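Local coordinates for protein CocE/NonD family hydrolase (Staphylococcus aureus subsp. aureus COL, PDB 3III) that probably hydrolyses ester or amide bonds as a CocE/NonD-family alpha/beta hydrolase, at residues Met198-Asp210 with Ala453-Asp465. Numbering follows the deposited sequence.
Sequences MYREVAFHGGIPD and ATGWLRVSHRELD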
loop_
_atom_site.group_PDB
_atom_site.type_symbol
_atom_site.label_atom_id
_atom_site.label_comp_id
_atom_site.label_asym_id
_atom_site.label_seq_id
_atom_site.Cartn_x
_atom_site.Cartn_y
_atom_site.Cartn_z
HETATM N N MSE A 198 2.591 -7.547 7.547
HETATM C CA MSE A 198 1.549 -8.373 6.965
HETATM C C MSE A 198 0.390 -8.575 7.906
HETATM O O MSE A 198 -0.759 -8.565 7.458
HETATM C CB MSE A 198 2.088 -9.748 6.541
HETATM C CG MSE A 198 2.896 -9.691 5.312
HETATM SE SE MSE A 198 3.525 -11.505 4.753
HETATM C CE MSE A 198 1.712 -12.230 4.203
ATOM N N TYR A 199 0.664 -8.819 9.185
ATOM C CA TYR A 199 -0.424 -9.052 10.117
ATOM C C TYR A 199 -1.434 -7.873 10.173
ATOM O O TYR A 199 -2.623 -8.073 10.250
ATOM C CB TYR A 199 0.131 -9.310 11.534
ATOM C CG TYR A 199 -0.954 -9.614 12.467
ATOM C CD1 TYR A 199 -1.460 -10.909 12.578
ATOM C CD2 TYR A 199 -1.542 -8.602 13.225
ATOM C CE1 TYR A 199 -2.573 -11.188 13.453
ATOM C CE2 TYR A 199 -2.584 -8.865 14.060
ATOM C CZ TYR A 199 -3.101 -10.160 14.190
ATOM O OH TYR A 199 -4.181 -10.374 15.030
ATOM N N ARG A 200 -0.937 -6.649 10.158
ATOM C CA ARG A 200 -1.772 -5.485 10.341
ATOM C C ARG A 200 -2.326 -4.964 9.066
ATOM O O ARG A 200 -3.243 -4.118 9.121
ATOM C CB ARG A 200 -1.017 -4.363 11.056
ATOM C CG ARG A 200 -0.859 -4.617 12.547
ATOM C CD ARG A 200 -0.096 -3.442 13.253
ATOM N NE ARG A 200 0.050 -3.754 14.673
ATOM C CZ ARG A 200 0.925 -4.608 15.166
ATOM N NH1 ARG A 200 1.788 -5.205 14.362
ATOM N NH2 ARG A 200 0.937 -4.866 16.472
ATOM N N GLU A 201 -1.760 -5.378 7.927
ATOM C CA GLU A 201 -2.021 -4.662 6.675
ATOM C C GLU A 201 -2.711 -5.463 5.599
ATOM O O GLU A 201 -3.412 -4.862 4.802
ATOM C CB GLU A 201 -0.782 -3.917 6.170
ATOM C CG GLU A 201 -0.353 -2.924 7.281
ATOM C CD GLU A 201 0.997 -2.274 7.174
ATOM O OE1 GLU A 201 1.826 -2.689 6.328
ATOM O OE2 GLU A 201 1.242 -1.338 8.005
ATOM N N VAL A 202 -2.564 -6.797 5.598
ATOM C CA VAL A 202 -3.190 -7.629 4.563
ATOM C C VAL A 202 -3.841 -8.922 5.117
ATOM O O VAL A 202 -4.909 -9.277 4.662
ATOM C CB VAL A 202 -2.226 -7.977 3.387
ATOM C CG1 VAL A 202 -1.057 -8.898 3.828
ATOM C CG2 VAL A 202 -3.019 -8.588 2.213
ATOM N N ALA A 203 -3.156 -9.639 6.030
ATOM C CA ALA A 203 -3.676 -10.901 6.615
ATOM C C ALA A 203 -4.907 -10.666 7.529
ATOM O O ALA A 203 -5.846 -11.468 7.569
ATOM C CB ALA A 203 -2.533 -11.707 7.361
ATOM N N PHE A 204 -4.887 -9.554 8.266
ATOM C CA PHE A 204 -5.958 -9.184 9.165
ATOM C C PHE A 204 -6.088 -7.683 9.178
ATOM O O PHE A 204 -5.122 -6.942 9.069
ATOM C CB PHE A 204 -5.700 -9.630 10.629
ATOM C CG PHE A 204 -5.358 -11.110 10.788
ATOM C CD1 PHE A 204 -6.341 -12.064 11.163
ATOM C CD2 PHE A 204 -4.060 -11.543 10.566
ATOM C CE1 PHE A 204 -6.036 -13.406 11.249
ATOM C CE2 PHE A 204 -3.750 -12.875 10.712
ATOM C CZ PHE A 204 -4.751 -13.808 11.028
ATOM N N HIS A 205 -7.299 -7.221 9.321
ATOM C CA HIS A 205 -7.515 -5.800 9.578
ATOM C C HIS A 205 -8.062 -5.636 10.966
ATOM O O HIS A 205 -9.141 -6.109 11.259
ATOM C CB HIS A 205 -8.466 -5.220 8.555
ATOM C CG HIS A 205 -7.965 -5.336 7.174
ATOM N ND1 HIS A 205 -8.504 -6.221 6.270
ATOM C CD2 HIS A 205 -6.933 -4.725 6.543
ATOM C CE1 HIS A 205 -7.842 -6.128 5.131
ATOM N NE2 HIS A 205 -6.895 -5.221 5.265
ATOM N N GLY A 206 -7.290 -4.984 11.845
ATOM C CA GLY A 206 -7.749 -4.874 13.238
ATOM C C GLY A 206 -7.959 -6.209 13.898
ATOM O O GLY A 206 -8.747 -6.336 14.832
ATOM N N GLY A 207 -7.218 -7.231 13.448
ATOM C CA GLY A 207 -7.460 -8.561 13.970
ATOM C C GLY A 207 -8.524 -9.382 13.232
ATOM O O GLY A 207 -8.715 -10.581 13.547
ATOM N N ILE A 208 -9.255 -8.775 12.292
ATOM C CA ILE A 208 -10.332 -9.518 11.570
ATOM C C ILE A 208 -9.663 -10.079 10.294
ATOM O O ILE A 208 -9.173 -9.282 9.483
ATOM C CB ILE A 208 -11.515 -8.591 11.154
ATOM C CG1 ILE A 208 -12.022 -7.743 12.323
ATOM C CG2 ILE A 208 -12.688 -9.410 10.501
ATOM C CD1 ILE A 208 -13.124 -6.669 11.900
ATOM N N PRO A 209 -9.700 -11.409 10.063
ATOM C CA PRO A 209 -9.032 -12.000 8.916
ATOM C C PRO A 209 -9.608 -11.583 7.572
ATOM O O PRO A 209 -10.821 -11.531 7.407
ATOM C CB PRO A 209 -9.162 -13.504 9.127
ATOM C CG PRO A 209 -10.221 -13.673 10.084
ATOM C CD PRO A 209 -10.442 -12.393 10.844
ATOM N N ASP A 210 -8.724 -11.262 6.637
ATOM C CA ASP A 210 -9.124 -10.936 5.278
ATOM C C ASP A 210 -9.411 -12.267 4.595
ATOM O O ASP A 210 -8.515 -13.081 4.372
ATOM C CB ASP A 210 -8.053 -10.186 4.556
ATOM C CG ASP A 210 -8.436 -9.836 3.066
ATOM O OD1 ASP A 210 -9.587 -10.111 2.658
ATOM O OD2 ASP A 210 -7.535 -9.384 2.290
ATOM N N ALA A 453 -12.376 7.401 4.406
ATOM C CA ALA A 453 -11.464 6.564 5.211
ATOM C C ALA A 453 -12.197 5.339 5.762
ATOM O O ALA A 453 -13.392 5.368 6.019
ATOM C CB ALA A 453 -10.857 7.401 6.353
ATOM N N THR A 454 -11.429 4.280 5.961
ATOM C CA THR A 454 -11.926 3.038 6.466
ATOM C C THR A 454 -11.046 2.562 7.632
ATOM O O THR A 454 -9.765 2.744 7.666
ATOM C CB THR A 454 -11.983 2.047 5.284
ATOM O OG1 THR A 454 -12.744 2.660 4.212
ATOM C CG2 THR A 454 -12.638 0.666 5.646
ATOM N N GLY A 455 -11.687 1.858 8.566
ATOM C CA GLY A 455 -10.954 1.116 9.601
ATOM C C GLY A 455 -11.740 -0.055 10.189
ATOM O O GLY A 455 -12.950 -0.135 10.022
ATOM N N TRP A 456 -11.040 -0.939 10.892
ATOM C CA TRP A 456 -11.612 -2.178 11.443
ATOM C C TRP A 456 -11.063 -2.519 12.819
ATOM O O TRP A 456 -9.885 -2.269 13.115
ATOM C CB TRP A 456 -11.257 -3.352 10.552
ATOM C CG TRP A 456 -11.672 -3.271 9.125
ATOM C CD1 TRP A 456 -12.786 -3.855 8.567
ATOM C CD2 TRP A 456 -10.946 -2.694 8.049
ATOM N NE1 TRP A 456 -12.822 -3.615 7.230
ATOM C CE2 TRP A 456 -11.697 -2.925 6.869
ATOM C CE3 TRP A 456 -9.739 -1.996 7.958
ATOM C CZ2 TRP A 456 -11.276 -2.467 5.604
ATOM C CZ3 TRP A 456 -9.340 -1.523 6.726
ATOM C CH2 TRP A 456 -10.119 -1.780 5.551
ATOM N N LEU A 457 -11.862 -3.161 13.662
ATOM C CA LEU A 457 -11.307 -3.738 14.871
ATOM C C LEU A 457 -12.133 -4.920 15.400
ATOM O O LEU A 457 -13.319 -4.823 15.519
ATOM C CB LEU A 457 -11.247 -2.689 15.974
ATOM C CG LEU A 457 -10.592 -3.143 17.298
ATOM C CD1 LEU A 457 -9.067 -3.416 17.084
ATOM C CD2 LEU A 457 -10.851 -2.116 18.431
ATOM N N ARG A 458 -11.455 -5.991 15.770
ATOM C CA ARG A 458 -12.043 -7.072 16.551
ATOM C C ARG A 458 -11.803 -6.689 18.016
ATOM O O ARG A 458 -10.667 -6.427 18.475
ATOM C CB ARG A 458 -11.424 -8.405 16.141
ATOM C CG ARG A 458 -11.938 -9.618 16.939
ATOM C CD ARG A 458 -11.571 -10.912 16.248
ATOM N NE ARG A 458 -12.422 -11.140 15.084
ATOM C CZ ARG A 458 -12.354 -12.189 14.288
ATOM N NH1 ARG A 458 -11.474 -13.153 14.487
ATOM N NH2 ARG A 458 -13.174 -12.266 13.261
ATOM N N VAL A 459 -12.900 -6.548 18.744
ATOM C CA VAL A 459 -12.849 -5.938 20.077
ATOM C C VAL A 459 -12.021 -6.753 21.084
ATOM O O VAL A 459 -11.376 -6.189 21.960
ATOM C CB VAL A 459 -14.303 -5.585 20.550
ATOM C CG1 VAL A 459 -14.360 -5.139 22.022
ATOM C CG2 VAL A 459 -14.880 -4.503 19.597
ATOM N N SER A 460 -11.984 -8.076 20.954
ATOM C CA SER A 460 -11.067 -8.869 21.799
ATOM C C SER A 460 -9.571 -8.495 21.565
ATOM O O SER A 460 -8.724 -8.752 22.414
ATOM C CB SER A 460 -11.267 -10.370 21.610
ATOM O OG SER A 460 -10.878 -10.749 20.324
ATOM N N HIS A 461 -9.289 -7.807 20.464
ATOM C CA HIS A 461 -7.932 -7.320 20.156
ATOM C C HIS A 461 -7.692 -5.853 20.492
ATOM O O HIS A 461 -6.707 -5.242 20.030
ATOM C CB HIS A 461 -7.692 -7.523 18.662
ATOM C CG HIS A 461 -7.549 -8.960 18.274
ATOM N ND1 HIS A 461 -6.540 -9.422 17.440
ATOM C CD2 HIS A 461 -8.270 -10.046 18.632
ATOM C CE1 HIS A 461 -6.673 -10.726 17.280
ATOM N NE2 HIS A 461 -7.710 -11.134 17.999
ATOM N N ARG A 462 -8.578 -5.262 21.270
ATOM C CA ARG A 462 -8.524 -3.806 21.528
ATOM C C ARG A 462 -7.326 -3.263 22.324
ATOM O O ARG A 462 -7.141 -2.033 22.429
ATOM C CB ARG A 462 -9.790 -3.379 22.302
ATOM C CG ARG A 462 -9.864 -3.950 23.701
ATOM C CD ARG A 462 -11.269 -3.698 24.324
ATOM N NE ARG A 462 -11.414 -4.328 25.652
ATOM C CZ ARG A 462 -11.666 -5.619 25.876
ATOM N NH1 ARG A 462 -11.830 -6.490 24.885
ATOM N NH2 ARG A 462 -11.757 -6.040 27.110
ATOM N N GLU A 463 -6.587 -4.118 22.993
ATOM C CA GLU A 463 -5.596 -3.611 23.951
ATOM C C GLU A 463 -4.504 -2.822 23.211
ATOM O O GLU A 463 -3.878 -3.320 22.265
ATOM C CB GLU A 463 -4.918 -4.763 24.728
ATOM C CG GLU A 463 -3.868 -4.228 25.788
ATOM C CD GLU A 463 -3.016 -5.320 26.461
ATOM O OE1 GLU A 463 -2.902 -6.438 25.923
ATOM O OE2 GLU A 463 -2.396 -5.032 27.503
ATOM N N LEU A 464 -4.308 -1.580 23.635
ATOM C CA LEU A 464 -3.407 -0.645 22.969
ATOM C C LEU A 464 -1.948 -0.828 23.397
ATOM O O LEU A 464 -1.671 -1.129 24.531
ATOM C CB LEU A 464 -3.879 0.799 23.311
ATOM C CG LEU A 464 -5.201 1.297 22.737
ATOM C CD1 LEU A 464 -5.624 2.646 23.341
ATOM C CD2 LEU A 464 -5.105 1.368 21.162
ATOM N N ASP A 465 -1.025 -0.694 22.448
ATOM C CA ASP A 465 0.393 -0.476 22.712
ATOM C C ASP A 465 0.510 0.988 23.075
ATOM O O ASP A 465 0.408 1.896 22.221
ATOM C CB ASP A 465 1.234 -0.757 21.460
ATOM C CG ASP A 465 2.703 -0.723 21.726
ATOM O OD1 ASP A 465 3.139 0.206 22.428
ATOM O OD2 ASP A 465 3.437 -1.639 21.228
#
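H205 and W456 stack face to face, the imidazole and six-membered ring centroids 4.4 Å apart and their planes inclined by 29°. H205 CB lies over one indole face near its rim, 3.5 Å from W456 CE3, and H205 CG also lies over a face, while T454 CG2 covers the opposite indole face from CB. H205 ND1 is hydrogen-bonded to H533, which helps fix the rotation of the imidazole. A type I' turn from H205 to I208 joins strands 204-205 and 208-209 into a beta hairpin of the alpha/beta-hydrolase region, and its tip meets the end of strand 447-458 in the C-terminal beta domain. At that tip R458 N donates to G206 O at 2.9 Å, nearly straight at 173°, and G206 CA makes a C-H...O contact with W456 O. The I208 side chain crosses that of W456 at about a right angle, with CD1 4.0 Å from W456 CB. With CG anti to the backbone N (chi1 178°) and a bend at chi3, R458 lays a guanidinium face over I208 CA; P209 CD approaches R458 NH2 obliquely at 3.6 Å, while R458 NE forms a salt bridge with D424. Y199 OH, hydrogen-bonded to P242 O, reaches the H461 ring edge in plane, and H461 NE2 is hydrogen-bonded to E481.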